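Local coordinates for putative alpha-L-fucosidase (Bacteroides thetaiotaomicron VPI-5482, PDB 3GZA), which probably hydrolyses alpha-L-fucosidic bonds, as a putative exported fucosidase of glycosyl hydrolase family 29, at residues D109-F114 and P125-G130; T79-H82 and L88-S91. All coordinates share one frame; numbering follows the deposited sequence.

Both contacts lie in one beta-alpha-beta unit of the TIM-barrel-like fucosidase domain and follow each other in series, neither nesting nor crossing. From the N terminus, strand 75-79 runs into the loop at 79-82, and interaction 2 closes a five-residue loop by bringing 88-91 back against it. After a further loop the chain enters helix 110-121, turns, and returns as strand 124-129, so that interaction 1 closes the second loop by laying the start of this helix on the strand after it. The two centres are about 7 Å apart. Ala80 N and Thr81 OG1 probably hydrogen-bond to Tyr128 O and Gly130 N, and Asp109 packs on Trp89, joining two neighbouring barrel strands to the helix between them.

Interaction 1. Residues D109-F114 and P125-G130; sequences DIVRDF and PGIYIG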
loop_
_atom_site.group_PDB
_atom_site.type_symbol
_atom_site.label_atom_id
_atom_site.label_comp_id
_atom_site.label_asym_id
_atom_site.label_seq_id
_atom_site.Cartn_x
_atom_site.Cartn_y
_atom_site.Cartn_z
ATOM N N ASP A 109 -17.272 -1.014 -2.862
ATOM C CA ASP A 109 -16.877 0.213 -3.545
ATOM C C ASP A 109 -17.865 1.273 -3.089
ATOM O O ASP A 109 -18.994 1.354 -3.572
ATOM C CB ASP A 109 -16.886 0.032 -5.037
ATOM C CG ASP A 109 -16.268 1.218 -5.755
ATOM O OD1 ASP A 109 -16.408 2.369 -5.277
ATOM O OD2 ASP A 109 -15.674 0.971 -6.825
ATOM N N ILE A 110 -17.451 2.029 -2.081
ATOM C CA ILE A 110 -18.337 2.989 -1.483
ATOM C C ILE A 110 -18.518 4.196 -2.401
ATOM O O ILE A 110 -19.581 4.802 -2.388
ATOM C CB ILE A 110 -17.834 3.403 -0.100
ATOM C CG1 ILE A 110 -17.864 2.179 0.814
ATOM C CG2 ILE A 110 -18.699 4.556 0.522
ATOM C CD1 ILE A 110 -17.230 2.405 2.186
ATOM N N VAL A 111 -17.507 4.523 -3.213
ATOM C CA VAL A 111 -17.670 5.589 -4.207
ATOM C C VAL A 111 -18.799 5.202 -5.170
ATOM O O VAL A 111 -19.656 6.029 -5.518
ATOM C CB VAL A 111 -16.350 5.874 -4.940
ATOM C CG1 VAL A 111 -16.598 6.883 -6.081
ATOM C CG2 VAL A 111 -15.281 6.399 -3.961
ATOM N N ARG A 112 -18.836 3.943 -5.582
ATOM C CA ARG A 112 -19.902 3.485 -6.474
ATOM C C ARG A 112 -21.275 3.541 -5.806
ATOM O O ARG A 112 -22.252 4.028 -6.361
ATOM C CB ARG A 112 -19.624 2.111 -7.002
ATOM C CG ARG A 112 -20.651 1.784 -8.078
ATOM C CD ARG A 112 -20.295 0.695 -9.019
ATOM N NE ARG A 112 -18.972 0.809 -9.576
ATOM C CZ ARG A 112 -18.615 1.670 -10.551
ATOM N NH1 ARG A 112 -19.487 2.500 -11.092
ATOM N NH2 ARG A 112 -17.366 1.656 -11.000
ATOM N N ASP A 113 -21.348 2.990 -4.600
ATOM C CA ASP A 113 -22.602 3.033 -3.850
ATOM C C ASP A 113 -23.070 4.497 -3.802
ATOM O O ASP A 113 -24.238 4.816 -4.061
ATOM C CB ASP A 113 -22.381 2.576 -2.420
ATOM C CG ASP A 113 -22.282 1.077 -2.235
ATOM O OD1 ASP A 113 -22.075 0.307 -3.181
ATOM O OD2 ASP A 113 -22.397 0.697 -1.055
ATOM N N PHE A 114 -22.148 5.383 -3.476
ATOM C CA PHE A 114 -22.427 6.808 -3.278
ATOM C C PHE A 114 -22.901 7.537 -4.493
ATOM O O PHE A 114 -23.948 8.217 -4.448
ATOM C CB PHE A 114 -21.158 7.475 -2.750
ATOM C CG PHE A 114 -21.324 8.920 -2.429
ATOM C CD1 PHE A 114 -21.841 9.300 -1.235
ATOM C CD2 PHE A 114 -20.933 9.905 -3.315
ATOM C CE1 PHE A 114 -22.028 10.631 -0.930
ATOM C CE2 PHE A 114 -21.079 11.267 -2.979
ATOM C CZ PHE A 114 -21.626 11.611 -1.804
ATOM N N PRO A 125 -23.467 13.981 -7.950
ATOM C CA PRO A 125 -22.327 13.496 -7.188
ATOM C C PRO A 125 -21.018 14.091 -7.538
ATOM O O PRO A 125 -20.749 14.264 -8.709
ATOM C CB PRO A 125 -22.272 11.988 -7.559
ATOM C CG PRO A 125 -22.847 11.926 -8.878
ATOM C CD PRO A 125 -23.836 13.034 -9.024
ATOM N N GLY A 126 -20.230 14.416 -6.537
ATOM C CA GLY A 126 -18.857 14.827 -6.727
ATOM C C GLY A 126 -17.922 13.953 -5.905
ATOM O O GLY A 126 -18.339 13.236 -5.035
ATOM N N ILE A 127 -16.622 14.083 -6.173
ATOM C CA ILE A 127 -15.618 13.258 -5.490
ATOM C C ILE A 127 -14.506 14.143 -4.946
ATOM O O ILE A 127 -14.001 15.031 -5.651
ATOM C CB ILE A 127 -15.060 12.176 -6.404
ATOM C CG1 ILE A 127 -16.152 11.164 -6.847
ATOM C CG2 ILE A 127 -13.987 11.399 -5.629
ATOM C CD1 ILE A 127 -15.731 10.117 -7.885
ATOM N N TYR A 128 -14.157 13.927 -3.694
ATOM C CA TYR A 128 -13.047 14.608 -3.039
ATOM C C TYR A 128 -11.876 13.634 -2.992
ATOM O O TYR A 128 -12.038 12.435 -2.656
ATOM C CB TYR A 128 -13.498 15.022 -1.643
ATOM C CG TYR A 128 -12.542 15.597 -0.625
ATOM C CD1 TYR A 128 -11.466 14.874 -0.120
ATOM C CD2 TYR A 128 -12.747 16.879 -0.132
ATOM C CE1 TYR A 128 -10.630 15.410 0.828
ATOM C CE2 TYR A 128 -11.927 17.405 0.830
ATOM C CZ TYR A 128 -10.852 16.663 1.301
ATOM O OH TYR A 128 -10.053 17.197 2.298
ATOM N N ILE A 129 -10.702 14.149 -3.282
ATOM C CA ILE A 129 -9.496 13.319 -3.335
ATOM C C ILE A 129 -8.420 14.050 -2.547
ATOM O O ILE A 129 -8.053 15.174 -2.883
ATOM C CB ILE A 129 -9.030 13.141 -4.812
ATOM C CG1 ILE A 129 -10.171 12.603 -5.673
ATOM C CG2 ILE A 129 -7.808 12.166 -4.849
ATOM C CD1 ILE A 129 -9.841 12.553 -7.183
ATOM N N GLY A 130 -7.875 13.387 -1.534
ATOM C CA GLY A 130 -6.788 13.942 -0.738
ATOM C C GLY A 130 -5.471 13.361 -1.225
ATOM O O GLY A 130 -5.227 12.142 -1.135
#
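Val111 CG1, anti to the backbone N (chi1 174°), meets Ile127 CD1, which an extended chain (chi2 174°) carries out to the helix from a CG1 anti to the carbonyl carbon. Val111 CG1 and Ile127 CD1 lie 3.8 Å apart, and the two side chains cross at about a right angle. One helical turn on, the ring of Phe114 reaches the strand backbone at Gly126, with Phe114 CE2 4.0 Å from Gly126 O; the carbonyl oxygen approaches the ring obliquely. The backbones stay well separated, Val111 CA and Ile127 CA being 8.0 Å apart. At the head of the helix Asp109 is the N-cap: its OD1 accepts from Arg112 N at 2.9 Å, met from above the carboxylate plane, while OD2 hydrogen-bonds to Tyr173 OH. Leu169 of helix 148-171 touches both Val111 and Ile127, and Phe114 also packs on Ala76 and Leu78 of strand 75-79. The contact thus belongs to a beta-alpha-beta crossover of the barrel, in which helix 110-121 connects parallel strands 75-79 and 124-129 and lies against the second. No hydrogen bond links the two segments: they meet through apolar packing of Val111 on Ile127 and a ring-to-carbonyl approach at Gly126, while Asp109 caps the helix and the backbone of Gly126 and Ile127 bonds to neighbouring strands.

Interaction 2. Residues T79-H82 and L88-S91; sequences TATH and LWQS
The loop at the C-terminal end of barrel strand 75-79 folds back on itself here, 79-82 against 88-91, with one backbone hydrogen bond at its neck; in TIM-barrel glycosidases loops at this end of the strands generally line the active-site face. Leu88 N donates to Ala80 O at 2.9 Å, in the carbonyl plane and fairly straight (N-H...O 163°). The same oxygen also lies at the edge of the Trp89 indole, 3.5 Å from Trp89 CZ3 and near the ring plane. Thr81 CG2 meets that edge too, 3.6 Å from Trp89 CZ3, and Ala80 CB adds a contact of 3.9 Å to the same carbon. Trp89 chi1 of 77° sets CG between the backbone N and the carbonyl carbon, and chi2 of 105° then turns the six-membered ring toward Ala80 and Thr81. Leu88 CD1 rests 3.4 Å from Thr79 O. Ser91 CB lies over one face of the indole, toward its rim, and Glu168 OE1 accepts from both Trp89 NE1 and Ser91 OG. Around this loop, Val111 of helix 110-121 and Leu169 of helix 148-171 each touch Ala80 and Trp89, while Thr79, Ala80 and Thr81 lean on Tyr128, Ile127 and Ile129 of strand 124-129.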
loop_
_atom_site.group_PDB
_atom_site.type_symbol
_atom_site.label_atom_id
_atom_site.label_comp_id
_atom_site.label_asym_id
_atom_site.label_seq_id
_atom_site.Cartn_x
_atom_site.Cartn_y
_atom_site.Cartn_z
ATOM N N THR A 79 -15.296 11.828 0.255
ATOM C CA THR A 79 -13.855 11.700 0.315
ATOM C C THR A 79 -13.437 10.302 -0.134
ATOM O O THR A 79 -13.514 9.330 0.640
ATOM C CB THR A 79 -13.308 11.960 1.721
ATOM O OG1 THR A 79 -13.897 11.023 2.619
ATOM C CG2 THR A 79 -13.615 13.375 2.212
ATOM N N ALA A 80 -13.004 10.167 -1.376
ATOM C CA ALA A 80 -12.464 8.920 -1.865
ATOM C C ALA A 80 -11.173 8.554 -1.163
ATOM O O ALA A 80 -10.914 7.376 -0.913
ATOM C CB ALA A 80 -12.247 8.987 -3.370
ATOM N N THR A 81 -10.344 9.557 -0.939
ATOM C CA THR A 81 -9.170 9.477 -0.038
ATOM C C THR A 81 -9.141 10.785 0.774
ATOM O O THR A 81 -9.822 11.775 0.431
ATOM C CB THR A 81 -7.815 9.415 -0.707
ATOM O OG1 THR A 81 -7.586 10.634 -1.480
ATOM C CG2 THR A 81 -7.692 8.175 -1.628
ATOM N N HIS A 82 -8.357 10.768 1.852
ATOM C CA HIS A 82 -8.216 11.909 2.709
ATOM C C HIS A 82 -6.756 12.003 3.128
ATOM O O HIS A 82 -5.947 12.510 2.348
ATOM C CB HIS A 82 -9.268 11.952 3.819
ATOM C CG HIS A 82 -9.250 13.214 4.596
ATOM N ND1 HIS A 82 -8.669 13.305 5.829
ATOM C CD2 HIS A 82 -9.715 14.452 4.302
ATOM C CE1 HIS A 82 -8.778 14.543 6.280
ATOM N NE2 HIS A 82 -9.391 15.276 5.358
ATOM N N LEU A 88 -11.623 4.569 -0.798
ATOM C CA LEU A 88 -12.966 3.994 -0.672
ATOM C C LEU A 88 -13.565 3.491 -1.987
ATOM O O LEU A 88 -14.778 3.566 -2.207
ATOM C CB LEU A 88 -13.915 5.000 -0.013
ATOM C CG LEU A 88 -13.472 5.521 1.361
ATOM C CD1 LEU A 88 -14.621 6.404 1.917
ATOM C CD2 LEU A 88 -13.152 4.370 2.302
ATOM N N TRP A 89 -12.745 2.899 -2.851
ATOM C CA TRP A 89 -13.208 2.347 -4.109
ATOM C C TRP A 89 -12.350 1.130 -4.461
ATOM O O TRP A 89 -11.351 0.854 -3.793
ATOM C CB TRP A 89 -13.244 3.399 -5.242
ATOM C CG TRP A 89 -11.938 3.793 -5.885
ATOM C CD1 TRP A 89 -11.492 3.408 -7.112
ATOM C CD2 TRP A 89 -10.917 4.665 -5.355
ATOM N NE1 TRP A 89 -10.297 4.009 -7.384
ATOM C CE2 TRP A 89 -9.926 4.782 -6.331
ATOM C CE3 TRP A 89 -10.789 5.416 -4.191
ATOM C CZ2 TRP A 89 -8.764 5.536 -6.123
ATOM C CZ3 TRP A 89 -9.639 6.216 -4.001
ATOM C CH2 TRP A 89 -8.653 6.252 -4.970
ATOM N N GLN A 90 -12.748 0.467 -5.549
ATOM C CA GLN A 90 -12.003 -0.673 -6.118
ATOM C C GLN A 90 -10.924 -0.112 -7.056
ATOM O O GLN A 90 -11.124 -0.010 -8.257
ATOM C CB GLN A 90 -12.928 -1.573 -6.894
ATOM C CG GLN A 90 -13.833 -2.375 -5.979
ATOM C CD GLN A 90 -13.130 -3.552 -5.284
ATOM O OE1 GLN A 90 -12.515 -4.399 -5.939
ATOM N NE2 GLN A 90 -13.234 -3.594 -3.960
ATOM N N SER A 91 -9.752 0.179 -6.499
ATOM C CA SER A 91 -8.689 0.755 -7.325
ATOM C C SER A 91 -7.726 -0.325 -7.792
ATOM O O SER A 91 -7.532 -1.322 -7.103
ATOM C CB SER A 91 -7.849 1.756 -6.511
ATOM O OG SER A 91 -6.828 2.356 -7.293
#